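Local structure of putative branched-chain amino acid aminotransferase IlvE (Streptococcus mutans, 4DQN) at residues 32-37 with 96-101; 25-30 with 100-105; 60-65 with 83-88; 51-54 with 58-61. The protein probably catalyses reversible transfer of the amino group between leucine, isoleucine or valine and 2-oxoglutarate, with pyridoxal 5'-phosphate as cofactor. One frame throughout, in Å; residues are numbered along the deposited sequence.

In the fold
From the N terminus, the chain first lays down strand 24-30 and then strand 33-40, its neighbour in the seven-stranded antiparallel sheet. Both are met about 60 to 70 residues later by the start of helix 100-113 and the loop before it, so interactions 2 and 1 close two long loops that end on the same stretch and share Thr-100 and Asp-101. Inside both loops lie the two short-range contacts. Interaction 4 folds helix 52-55 against the start of strand 59-68, and interaction 3, which shares Ala-60 and Phe-61 with it, ties that strand to helix 79-92. Gln-87 of this helix reaches Val-98 and Thr-100, linking interaction 3 to the outer pair.

Interaction 1: 32-37 with 96-101; sequences GKWDDG and PQVPTD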
loop_
_atom_site.group_PDB
_atom_site.type_symbol
_atom_site.label_atom_id
_atom_site.label_comp_id
_atom_site.label_asym_id
_atom_site.label_seq_id
_atom_site.Cartn_x
_atom_site.Cartn_y
_atom_site.Cartn_z
ATOM N N GLY A 32 -2.237 2.959 24.052
ATOM C CA GLY A 32 -3.666 2.817 23.861
ATOM C C GLY A 32 -4.490 4.095 23.877
ATOM O O GLY A 32 -5.719 4.012 23.904
ATOM N N LYS A 33 -3.839 5.265 23.851
ATOM C CA LYS A 33 -4.552 6.558 23.923
ATOM C C LYS A 33 -4.014 7.585 22.927
ATOM O O LYS A 33 -2.810 7.619 22.676
ATOM C CB LYS A 33 -4.416 7.185 25.320
ATOM C CG LYS A 33 -4.699 6.273 26.489
ATOM C CD LYS A 33 -6.179 5.879 26.553
ATOM C CE LYS A 33 -6.481 5.029 27.791
ATOM N NZ LYS A 33 -5.552 3.859 27.884
ATOM N N TRP A 34 -4.902 8.421 22.377
ATOM C CA TRP A 34 -4.497 9.639 21.666
ATOM C C TRP A 34 -4.194 10.740 22.672
ATOM O O TRP A 34 -4.915 10.885 23.655
ATOM C CB TRP A 34 -5.630 10.164 20.764
ATOM C CG TRP A 34 -5.878 9.329 19.557
ATOM C CD1 TRP A 34 -6.940 8.500 19.337
ATOM C CD2 TRP A 34 -5.030 9.222 18.406
ATOM N NE1 TRP A 34 -6.811 7.886 18.103
ATOM C CE2 TRP A 34 -5.641 8.309 17.522
ATOM C CE3 TRP A 34 -3.823 9.822 18.034
ATOM C CZ2 TRP A 34 -5.075 7.983 16.286
ATOM C CZ3 TRP A 34 -3.255 9.484 16.805
ATOM C CH2 TRP A 34 -3.883 8.577 15.950
ATOM N N ASP A 35 -3.153 11.530 22.429
ATOM C CA ASP A 35 -2.999 12.774 23.185
ATOM C C ASP A 35 -4.040 13.774 22.679
ATOM O O ASP A 35 -4.805 13.449 21.761
ATOM C CB ASP A 35 -1.566 13.333 23.132
ATOM C CG ASP A 35 -1.136 13.795 21.739
ATOM O OD1 ASP A 35 0.084 13.763 21.481
ATOM O OD2 ASP A 35 -1.974 14.214 20.906
ATOM N N ASP A 36 -4.075 14.971 23.266
ATOM C CA ASP A 36 -5.096 15.963 22.917
ATOM C C ASP A 36 -4.842 16.647 21.584
ATOM O O ASP A 36 -5.718 17.338 21.073
ATOM C CB ASP A 36 -5.181 17.053 23.991
ATOM C CG ASP A 36 -5.662 16.528 25.330
ATOM O OD1 ASP A 36 -6.167 15.378 25.391
ATOM O OD2 ASP A 36 -5.536 17.272 26.329
ATOM N N GLY A 37 -3.637 16.498 21.042
ATOM C CA GLY A 37 -3.294 17.176 19.802
ATOM C C GLY A 37 -2.759 18.580 20.045
ATOM O O GLY A 37 -3.074 19.208 21.060
ATOM N N PRO A 96 -5.863 2.422 15.257
ATOM C CA PRO A 96 -6.885 2.932 16.186
ATOM C C PRO A 96 -7.676 4.056 15.544
ATOM O O PRO A 96 -7.096 4.874 14.809
ATOM C CB PRO A 96 -6.061 3.490 17.350
ATOM C CG PRO A 96 -4.668 3.762 16.757
ATOM C CD PRO A 96 -4.492 2.659 15.742
ATOM N N GLN A 97 -8.977 4.109 15.807
ATOM C CA GLN A 97 -9.811 5.145 15.213
ATOM C C GLN A 97 -9.525 6.538 15.777
ATOM O O GLN A 97 -9.192 6.700 16.952
ATOM C CB GLN A 97 -11.289 4.813 15.422
ATOM C CG GLN A 97 -11.804 3.613 14.622
ATOM C CD GLN A 97 -13.286 3.407 14.832
ATOM O OE1 GLN A 97 -13.972 4.299 15.340
ATOM N NE2 GLN A 97 -13.791 2.239 14.460
ATOM N N VAL A 98 -9.660 7.547 14.926
ATOM C CA VAL A 98 -9.698 8.934 15.377
ATOM C C VAL A 98 -11.176 9.271 15.519
ATOM O O VAL A 98 -11.905 9.235 14.525
ATOM C CB VAL A 98 -9.063 9.875 14.326
ATOM C CG1 VAL A 98 -9.264 11.346 14.710
ATOM C CG2 VAL A 98 -7.578 9.575 14.169
ATOM N N PRO A 99 -11.644 9.549 16.752
ATOM C CA PRO A 99 -13.075 9.834 16.941
ATOM C C PRO A 99 -13.552 11.039 16.132
ATOM O O PRO A 99 -12.767 11.942 15.833
ATOM C CB PRO A 99 -13.186 10.118 18.449
ATOM C CG PRO A 99 -12.045 9.256 19.062
ATOM C CD PRO A 99 -10.925 9.391 18.036
ATOM N N THR A 100 -14.829 11.048 15.779
ATOM C CA THR A 100 -15.392 12.108 14.945
ATOM C C THR A 100 -15.220 13.494 15.563
ATOM O O THR A 100 -14.835 14.439 14.870
ATOM C CB THR A 100 -16.854 11.819 14.663
ATOM O OG1 THR A 100 -16.934 10.565 13.971
ATOM C CG2 THR A 100 -17.484 12.920 13.802
ATOM N N ASP A 101 -15.476 13.628 16.861
ATOM C CA ASP A 101 -15.297 14.942 17.470
ATOM C C ASP A 101 -13.831 15.393 17.448
ATOM O O ASP A 101 -13.564 16.565 17.211
ATOM C CB ASP A 101 -15.937 15.051 18.866
ATOM C CG ASP A 101 -15.318 14.111 19.882
ATOM O OD1 ASP A 101 -15.747 14.172 21.054
ATOM O OD2 ASP A 101 -14.420 13.308 19.535
#
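Trp-34 reaches across to the chain at Gln-97 with a single hydrogen bond, from the indole NE1 to the backbone O of Gln-97 at 2.9 Å. The N-H...O angle is 155°, and the donor stands above the carbonyl plane, 40° out of it. Tryptophan suits the place because its one polar atom finds a backbone acceptor while the rest of the ring packs on apolar groups. CG lies beside the backbone N of Trp-34 (chi1 -72°), which carries the ring toward the loop 96-99. The apolar contacts follow: Val-98 CG2 comes to 3.6 Å from CZ2 of Trp-34, the two side chains crossing at about a right angle, and Pro-99 CD approaches CD1 of the ring. Pro-96 CG lies 4.3 Å from CZ2; the O of Pro-96 sits at the ring edge, in plane, buried with no polar partner. Within 32-37, Gly-37 N donates to OD2 of Asp-35 at 2.8 Å, an Asx turn that bends the chain after Trp-34. The arrangement is that of an edge strand of an antiparallel sheet, with the loop between helices 79-92 and 100-113 laid against its tryptophan.

Interaction 2: 25-30 with 100-105; sequences YISYYK and TDKFID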
loop_
_atom_site.group_PDB
_atom_site.type_symbol
_atom_site.label_atom_id
_atom_site.label_comp_id
_atom_site.label_asym_id
_atom_site.label_seq_id
_atom_site.Cartn_x
_atom_site.Cartn_y
_atom_site.Cartn_z
ATOM N N TYR A 25 -1.978 20.512 12.502
ATOM C CA TYR A 25 -2.333 19.779 13.712
ATOM C C TYR A 25 -1.593 18.442 13.743
ATOM O O TYR A 25 -1.413 17.794 12.708
ATOM C CB TYR A 25 -3.838 19.537 13.707
ATOM C CG TYR A 25 -4.391 18.637 14.790
ATOM C CD1 TYR A 25 -4.332 17.244 14.677
ATOM C CD2 TYR A 25 -5.026 19.174 15.893
ATOM C CE1 TYR A 25 -4.872 16.423 15.655
ATOM C CE2 TYR A 25 -5.569 18.363 16.877
ATOM C CZ TYR A 25 -5.490 16.996 16.753
ATOM O OH TYR A 25 -6.050 16.202 17.730
ATOM N N ILE A 26 -1.175 18.022 14.931
ATOM C CA ILE A 26 -0.563 16.708 15.095
ATOM C C ILE A 26 -0.926 16.128 16.460
ATOM O O ILE A 26 -0.972 16.843 17.463
ATOM C CB ILE A 26 0.985 16.746 14.898
ATOM C CG1 ILE A 26 1.555 15.333 14.770
ATOM C CG2 ILE A 26 1.674 17.498 16.048
ATOM C CD1 ILE A 26 3.008 15.295 14.235
ATOM N N SER A 27 -1.207 14.830 16.485
ATOM C CA SER A 27 -1.592 14.138 17.705
ATOM C C SER A 27 -0.929 12.776 17.651
ATOM O O SER A 27 -0.854 12.163 16.578
ATOM C CB SER A 27 -3.118 13.987 17.782
ATOM O OG SER A 27 -3.522 13.321 18.977
ATOM N N TYR A 28 -0.438 12.317 18.799
ATOM C CA TYR A 28 0.268 11.045 18.879
ATOM C C TYR A 28 -0.551 10.035 19.663
ATOM O O TYR A 28 -1.169 10.378 20.675
ATOM C CB TYR A 28 1.645 11.226 19.551
ATOM C CG TYR A 28 2.624 12.085 18.766
ATOM C CD1 TYR A 28 2.565 13.475 18.824
ATOM C CD2 TYR A 28 3.615 11.504 17.986
ATOM C CE1 TYR A 28 3.466 14.263 18.116
ATOM C CE2 TYR A 28 4.531 12.291 17.275
ATOM C CZ TYR A 28 4.438 13.664 17.349
ATOM O OH TYR A 28 5.326 14.452 16.648
ATOM N N TYR A 29 -0.567 8.789 19.191
ATOM C CA TYR A 29 -1.215 7.704 19.917
ATOM C C TYR A 29 -0.123 6.831 20.523
ATOM O O TYR A 29 0.750 6.327 19.817
ATOM C CB TYR A 29 -2.088 6.898 18.957
ATOM C CG TYR A 29 -2.903 5.770 19.552
ATOM C CD1 TYR A 29 -2.344 4.515 19.765
ATOM C CD2 TYR A 29 -4.251 5.943 19.834
ATOM C CE1 TYR A 29 -3.104 3.472 20.282
ATOM C CE2 TYR A 29 -5.025 4.903 20.349
ATOM C CZ TYR A 29 -4.438 3.670 20.568
ATOM O OH TYR A 29 -5.191 2.628 21.074
ATOM N N LYS A 30 -0.163 6.690 21.843
ATOM C CA LYS A 30 0.754 5.831 22.585
ATOM C C LYS A 30 -0.002 5.214 23.756
ATOM O O LYS A 30 -0.918 5.834 24.297
ATOM C CB LYS A 30 1.946 6.638 23.130
ATOM C CG LYS A 30 2.672 7.485 22.087
ATOM C CD LYS A 30 3.853 8.259 22.670
ATOM C CE LYS A 30 4.296 9.358 21.699
ATOM N NZ LYS A 30 5.650 9.907 21.992
ATOM N N THR A 100 -14.829 11.048 15.779
ATOM C CA THR A 100 -15.392 12.108 14.945
ATOM C C THR A 100 -15.220 13.494 15.563
ATOM O O THR A 100 -14.835 14.439 14.870
ATOM C CB THR A 100 -16.854 11.819 14.663
ATOM O OG1 THR A 100 -16.934 10.565 13.971
ATOM C CG2 THR A 100 -17.484 12.920 13.802
ATOM N N ASP A 101 -15.476 13.628 16.861
ATOM C CA ASP A 101 -15.297 14.942 17.470
ATOM C C ASP A 101 -13.831 15.393 17.448
ATOM O O ASP A 101 -13.564 16.565 17.211
ATOM C CB ASP A 101 -15.937 15.051 18.866
ATOM C CG ASP A 101 -15.318 14.111 19.882
ATOM O OD1 ASP A 101 -15.747 14.172 21.054
ATOM O OD2 ASP A 101 -14.420 13.308 19.535
ATOM N N LYS A 102 -12.891 14.466 17.648
ATOM C CA LYS A 102 -11.462 14.799 17.573
ATOM C C LYS A 102 -11.101 15.254 16.158
ATOM O O LYS A 102 -10.433 16.277 15.974
ATOM C CB LYS A 102 -10.592 13.585 17.972
ATOM C CG LYS A 102 -9.076 13.825 17.903
ATOM C CD LYS A 102 -8.322 12.539 18.268
ATOM C CE LYS A 102 -6.821 12.748 18.305
ATOM N NZ LYS A 102 -6.388 13.783 19.295
ATOM N N PHE A 103 -11.559 14.485 15.166
ATOM C CA PHE A 103 -11.291 14.756 13.754
ATOM C C PHE A 103 -11.796 16.143 13.329
ATOM O O PHE A 103 -11.058 16.934 12.712
ATOM C CB PHE A 103 -11.965 13.661 12.906
ATOM C CG PHE A 103 -11.730 13.788 11.414
ATOM C CD1 PHE A 103 -12.491 14.672 10.648
ATOM C CD2 PHE A 103 -10.773 12.997 10.774
ATOM C CE1 PHE A 103 -12.276 14.793 9.265
ATOM C CE2 PHE A 103 -10.559 13.096 9.395
ATOM C CZ PHE A 103 -11.317 13.997 8.637
ATOM N N ILE A 104 -13.053 16.435 13.649
ATOM C CA ILE A 104 -13.667 17.676 13.190
ATOM C C ILE A 104 -13.034 18.856 13.910
ATOM O O ILE A 104 -12.739 19.879 13.292
ATOM C CB ILE A 104 -15.188 17.658 13.392
ATOM C CG1 ILE A 104 -15.826 16.644 12.442
ATOM C CG2 ILE A 104 -15.799 19.027 13.120
ATOM C CD1 ILE A 104 -17.312 16.425 12.741
ATOM N N ASP A 105 -12.798 18.708 15.211
ATOM C CA ASP A 105 -12.140 19.765 15.964
ATOM C C ASP A 105 -10.758 20.047 15.410
ATOM O O ASP A 105 -10.338 21.205 15.310
ATOM C CB ASP A 105 -12.012 19.395 17.440
ATOM C CG ASP A 105 -11.217 20.421 18.210
ATOM O OD1 ASP A 105 -11.757 21.519 18.441
ATOM O OD2 ASP A 105 -10.045 20.147 18.562
HETATM O O HOH W 1 -8.854 17.556 18.229
#
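A helix packed on an antiparallel sheet is the setting here: Lys-102 of helix 100-113 reaches Tyr-25 and Ser-27 of strand 24-30. The strand alternates, so residues two apart present their side chains to the same helix, and both here end in a hydroxyl. Lysine is long enough to span the gap: its chain runs straight from the helix and bends only at the last torsion (chi4 60°), which turns NZ in between the two oxygens. NZ donates to Tyr-25 OH at 2.9 Å, approaching at the edge of the ring near its plane. An equally short bond runs from NZ to OG of Ser-27, where CE of Lys-102 also lies 3.4 Å from OG. A third partner, the backbone O of Asp-35, just after the strand residues 33-34, completes a grip of three oxygens on the ammonium group. Ser-27 OG is held in turn by the carboxylate of Asp-35, a second-shell residue that positions it. Tyr-25 turns its ring toward the helix with CG anti to the backbone N (chi1 172°). Beyond its hydroxyl, 3.2 Å from OH, a water donates to Lys-102 O and, at 2.9 Å, to Asp-105 OD2.

Interaction 3: 60-65 with 83-88; sequences AFEGLK and AERLQR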
loop_
_atom_site.group_PDB
_atom_site.type_symbol
_atom_site.label_atom_id
_atom_site.label_comp_id
_atom_site.label_asym_id
_atom_site.label_seq_id
_atom_site.Cartn_x
_atom_site.Cartn_y
_atom_site.Cartn_z
ATOM N N ALA A 60 -3.211 5.837 6.062
ATOM C CA ALA A 60 -4.499 6.211 5.512
ATOM C C ALA A 60 -4.587 7.719 5.475
ATOM O O ALA A 60 -3.912 8.415 6.244
ATOM C CB ALA A 60 -5.619 5.653 6.376
ATOM N N PHE A 61 -5.421 8.244 4.587
ATOM C CA PHE A 61 -5.583 9.684 4.549
ATOM C C PHE A 61 -7.009 10.071 4.209
ATOM O O PHE A 61 -7.822 9.225 3.845
ATOM C CB PHE A 61 -4.565 10.338 3.601
ATOM C CG PHE A 61 -4.822 10.078 2.135
ATOM C CD1 PHE A 61 -5.596 10.960 1.380
ATOM C CD2 PHE A 61 -4.260 8.981 1.508
ATOM C CE1 PHE A 61 -5.815 10.733 0.021
ATOM C CE2 PHE A 61 -4.475 8.743 0.153
ATOM C CZ PHE A 61 -5.254 9.617 -0.591
ATOM N N GLU A 62 -7.309 11.349 4.396
ATOM C CA GLU A 62 -8.577 11.915 3.983
ATOM C C GLU A 62 -8.315 13.178 3.187
ATOM O O GLU A 62 -7.159 13.620 3.038
ATOM C CB GLU A 62 -9.456 12.214 5.197
ATOM C CG GLU A 62 -10.300 11.029 5.600
ATOM C CD GLU A 62 -11.299 10.644 4.519
ATOM O OE1 GLU A 62 -11.764 11.544 3.774
ATOM O OE2 GLU A 62 -11.631 9.439 4.423
ATOM N N GLY A 63 -9.388 13.738 2.648
ATOM C CA GLY A 63 -9.305 14.970 1.892
ATOM C C GLY A 63 -10.632 15.677 2.031
ATOM O O GLY A 63 -11.688 15.080 1.789
ATOM N N LEU A 64 -10.586 16.943 2.428
ATOM C CA LEU A 64 -11.812 17.722 2.583
ATOM C C LEU A 64 -11.460 19.186 2.444
ATOM O O LEU A 64 -10.297 19.564 2.584
ATOM C CB LEU A 64 -12.511 17.426 3.922
ATOM C CG LEU A 64 -11.830 17.770 5.256
ATOM C CD1 LEU A 64 -12.846 17.793 6.394
ATOM C CD2 LEU A 64 -10.673 16.810 5.587
ATOM N N LYS A 65 -12.454 20.015 2.138
ATOM C CA LYS A 65 -12.185 21.415 1.833
ATOM C C LYS A 65 -12.852 22.374 2.811
ATOM O O LYS A 65 -13.905 22.064 3.377
ATOM C CB LYS A 65 -12.633 21.734 0.396
ATOM C CG LYS A 65 -11.669 21.211 -0.664
ATOM C CD LYS A 65 -12.292 21.268 -2.062
ATOM C CE LYS A 65 -11.265 20.988 -3.143
ATOM N NZ LYS A 65 -11.888 20.992 -4.503
ATOM N N ALA A 83 -14.634 11.724 8.671
ATOM C CA ALA A 83 -14.190 11.111 9.916
ATOM C C ALA A 83 -14.643 9.658 9.993
ATOM O O ALA A 83 -13.897 8.791 10.454
ATOM C CB ALA A 83 -14.730 11.903 11.124
ATOM N N GLU A 84 -15.874 9.396 9.564
ATOM C CA GLU A 84 -16.437 8.054 9.641
ATOM C C GLU A 84 -15.767 7.148 8.623
ATOM O O GLU A 84 -15.512 5.973 8.898
ATOM C CB GLU A 84 -17.965 8.098 9.464
ATOM C CG GLU A 84 -18.651 8.834 10.625
ATOM C CD GLU A 84 -20.171 8.952 10.493
ATOM O OE1 GLU A 84 -20.730 8.547 9.443
ATOM O OE2 GLU A 84 -20.800 9.461 11.453
ATOM N N ARG A 85 -15.448 7.702 7.456
ATOM C CA ARG A 85 -14.721 6.931 6.453
ATOM C C ARG A 85 -13.306 6.585 6.927
ATOM O O ARG A 85 -12.827 5.460 6.708
ATOM C CB ARG A 85 -14.693 7.660 5.103
ATOM C CG ARG A 85 -14.016 6.838 4.005
ATOM C CD ARG A 85 -14.165 7.455 2.622
ATOM N NE ARG A 85 -13.458 8.732 2.495
ATOM C CZ ARG A 85 -13.451 9.481 1.388
ATOM N NH1 ARG A 85 -14.126 9.090 0.314
ATOM N NH2 ARG A 85 -12.771 10.628 1.355
ATOM N N LEU A 86 -12.641 7.538 7.585
ATOM C CA LEU A 86 -11.313 7.286 8.147
ATOM C C LEU A 86 -11.381 6.237 9.255
ATOM O O LEU A 86 -10.422 5.496 9.462
ATOM C CB LEU A 86 -10.698 8.579 8.711
ATOM C CG LEU A 86 -9.202 8.897 8.562
ATOM C CD1 LEU A 86 -8.662 9.741 9.715
ATOM C CD2 LEU A 86 -8.309 7.693 8.270
ATOM N N GLN A 87 -12.502 6.177 9.974
ATOM C CA GLN A 87 -12.644 5.189 11.038
ATOM C C GLN A 87 -12.751 3.795 10.444
ATOM O O GLN A 87 -12.137 2.849 10.936
ATOM C CB GLN A 87 -13.867 5.502 11.920
ATOM C CG GLN A 87 -13.628 6.626 12.928
ATOM C CD GLN A 87 -14.885 7.427 13.223
ATOM O OE1 GLN A 87 -15.998 7.007 12.886
ATOM N NE2 GLN A 87 -14.717 8.585 13.847
ATOM N N ARG A 88 -13.533 3.661 9.380
ATOM C CA ARG A 88 -13.642 2.375 8.709
ATOM C C ARG A 88 -12.314 1.983 8.051
ATOM O O ARG A 88 -11.921 0.814 8.060
ATOM C CB ARG A 88 -14.766 2.408 7.679
ATOM C CG ARG A 88 -16.152 2.378 8.304
ATOM C CD ARG A 88 -17.216 2.242 7.232
ATOM N NE ARG A 88 -17.452 3.516 6.570
ATOM C CZ ARG A 88 -18.266 4.456 7.052
ATOM N NH1 ARG A 88 -18.910 4.255 8.201
ATOM N NH2 ARG A 88 -18.428 5.596 6.395
HETATM O O HOH W 2 -11.642 13.085 0.050
#
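Arg-85 of helix 79-92 grips Glu-62 side-on in a two-pronged salt bridge, and so joins the helix to the break in strand 59-68, close to the lysine predicted to carry the cofactor of this class-IV aminotransferase. NE of Arg-85 donates to Glu-62 OE2 at 2.7 Å, meeting the syn lone pair of that oxygen, with an N-H...O angle of 162°. NH2 reaches OE1 of Glu-62 at 2.8 Å, again on the syn side, though somewhat out of the carboxylate plane. The two flat groups are nearly coplanar, 27° apart, the geometry that lets both bonds run close to straight. Arg-85 leaves the helix extended and bends at chi3 (66°), which brings its NE-to-NH2 edge round to the acid; Glu-62 bends in its turn at its second torsion.

The methylene part of Glu-62 has an apolar task. Its CG lies 3.8 Å from CG of Leu-86, the two side chains sliding past each other in opposite directions, and Leu-86 CD2 meets CB of Ala-60 at 3.9 Å. The small alanine lets leucine come close to the strand, while Phe-103 of helix 100-113 packs on Leu-86.

In the next shell, Asn-82 donates to OE1 of Glu-62, and the backbone O of Pro-249 takes NH1 of Arg-85, so both partners are held in their rotation. Lys-188, the predicted attachment site, with no cofactor attached in this structure, lies about 4 Å from Arg-85 between side chains. A water donates to Gly-63 O at 2.6 Å and weakly accepts from Arg-85 NH2.

Interaction 4: 51-54 with 58-61; sequences SPAL and QEAF
The side chains of Gln-58 and Pro-52 run side by side in the same direction, and the amide oxygen OE1 of Gln-58 lies 3.4 Å from CB of Pro-52. Both ends of the amide are used: OE1 accepts from the backbone N of Ala-145 and NE2 donates to the backbone O of Leu-93, which fixes its rotation and explains a glutamine here. The extended chain, CG anti to the backbone N (chi1 -158°), reaches these partners. The carboxylate of Glu-59 brings OE2 to 2.9 Å from Ala-53 O, two acceptors if the acid is ionised and so not counted as a hydrogen bond; with OE2 of Glu-59 of the second subunit also close, this crowding would probably favour the protonated acid. Its OE1 weakly accepts from the backbone N of Gly-57 of the second subunit. Gln-58 N donates to Pro-52 O at 3.2 Å, nearly straight (N-H...O 173°). CA of Ala-53 makes a C-H...O contact with Gln-58 O, and its short methyl CB fits beside that carbonyl, 3.4 Å from the same O. Helix 52-55 thus folds back on the start of strand 59-68, beside Gly-135 of strand 126-136, while Ala-53 packs on Leu-54 of the second subunit.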
loop_
_atom_site.group_PDB
_atom_site.type_symbol
_atom_site.label_atom_id
_atom_site.label_comp_id
_atom_site.label_asym_id
_atom_site.label_seq_id
_atom_site.Cartn_x
_atom_site.Cartn_y
_atom_site.Cartn_z
ATOM N N SER A 51 9.128 2.297 10.908
ATOM C CA SER A 51 7.689 2.601 10.989
ATOM C C SER A 51 6.864 1.738 10.031
ATOM O O SER A 51 7.146 1.719 8.832
ATOM C CB SER A 51 7.423 4.075 10.633
ATOM O OG SER A 51 7.993 4.965 11.581
ATOM N N PRO A 52 5.820 1.058 10.545
ATOM C CA PRO A 52 4.924 0.270 9.682
ATOM C C PRO A 52 4.291 1.061 8.531
ATOM O O PRO A 52 3.953 0.448 7.526
ATOM C CB PRO A 52 3.823 -0.195 10.650
ATOM C CG PRO A 52 4.568 -0.334 11.967
ATOM C CD PRO A 52 5.509 0.869 11.978
ATOM N N ALA A 53 4.136 2.380 8.649
ATOM C CA ALA A 53 3.604 3.146 7.525
ATOM C C ALA A 53 4.535 3.040 6.314
ATOM O O ALA A 53 4.081 3.110 5.171
ATOM C CB ALA A 53 3.380 4.605 7.914
ATOM N N LEU A 54 5.829 2.847 6.569
ATOM C CA LEU A 54 6.836 2.827 5.515
ATOM C C LEU A 54 7.121 1.421 4.992
ATOM O O LEU A 54 7.460 1.251 3.814
ATOM C CB LEU A 54 8.143 3.454 6.017
ATOM C CG LEU A 54 8.094 4.921 6.439
ATOM C CD1 LEU A 54 9.427 5.290 7.097
ATOM C CD2 LEU A 54 7.816 5.813 5.230
ATOM N N GLN A 58 0.991 0.732 6.449
ATOM C CA GLN A 58 -0.045 0.991 7.450
ATOM C C GLN A 58 -0.261 2.493 7.528
ATOM O O GLN A 58 0.323 3.192 8.378
ATOM C CB GLN A 58 0.300 0.388 8.812
ATOM C CG GLN A 58 -0.942 0.183 9.681
ATOM C CD GLN A 58 -0.617 -0.213 11.115
ATOM O OE1 GLN A 58 0.512 -0.030 11.588
ATOM N NE2 GLN A 58 -1.613 -0.751 11.819
ATOM N N GLU A 59 -1.093 2.985 6.609
ATOM C CA GLU A 59 -1.282 4.421 6.422
ATOM C C GLU A 59 -2.634 4.673 5.769
ATOM O O GLU A 59 -3.145 3.827 5.021
ATOM C CB GLU A 59 -0.168 4.964 5.521
ATOM C CG GLU A 59 -0.162 4.302 4.142
ATOM C CD GLU A 59 1.005 4.712 3.285
ATOM O OE1 GLU A 59 0.803 4.917 2.064
ATOM O OE2 GLU A 59 2.134 4.820 3.817
ATOM N N ALA A 60 -3.211 5.837 6.062
ATOM C CA ALA A 60 -4.499 6.211 5.512
ATOM C C ALA A 60 -4.587 7.719 5.475
ATOM O O ALA A 60 -3.912 8.415 6.244
ATOM C CB ALA A 60 -5.619 5.653 6.376
ATOM N N PHE A 61 -5.421 8.244 4.587
ATOM C CA PHE A 61 -5.583 9.684 4.549
ATOM C C PHE A 61 -7.009 10.071 4.209
ATOM O O PHE A 61 -7.822 9.225 3.845
ATOM C CB PHE A 61 -4.565 10.338 3.601
ATOM C CG PHE A 61 -4.822 10.078 2.135
ATOM C CD1 PHE A 61 -5.596 10.960 1.380
ATOM C CD2 PHE A 61 -4.260 8.981 1.508
ATOM C CE1 PHE A 61 -5.815 10.733 0.021
ATOM C CE2 PHE A 61 -4.475 8.743 0.153
ATOM C CZ PHE A 61 -5.254 9.617 -0.591
#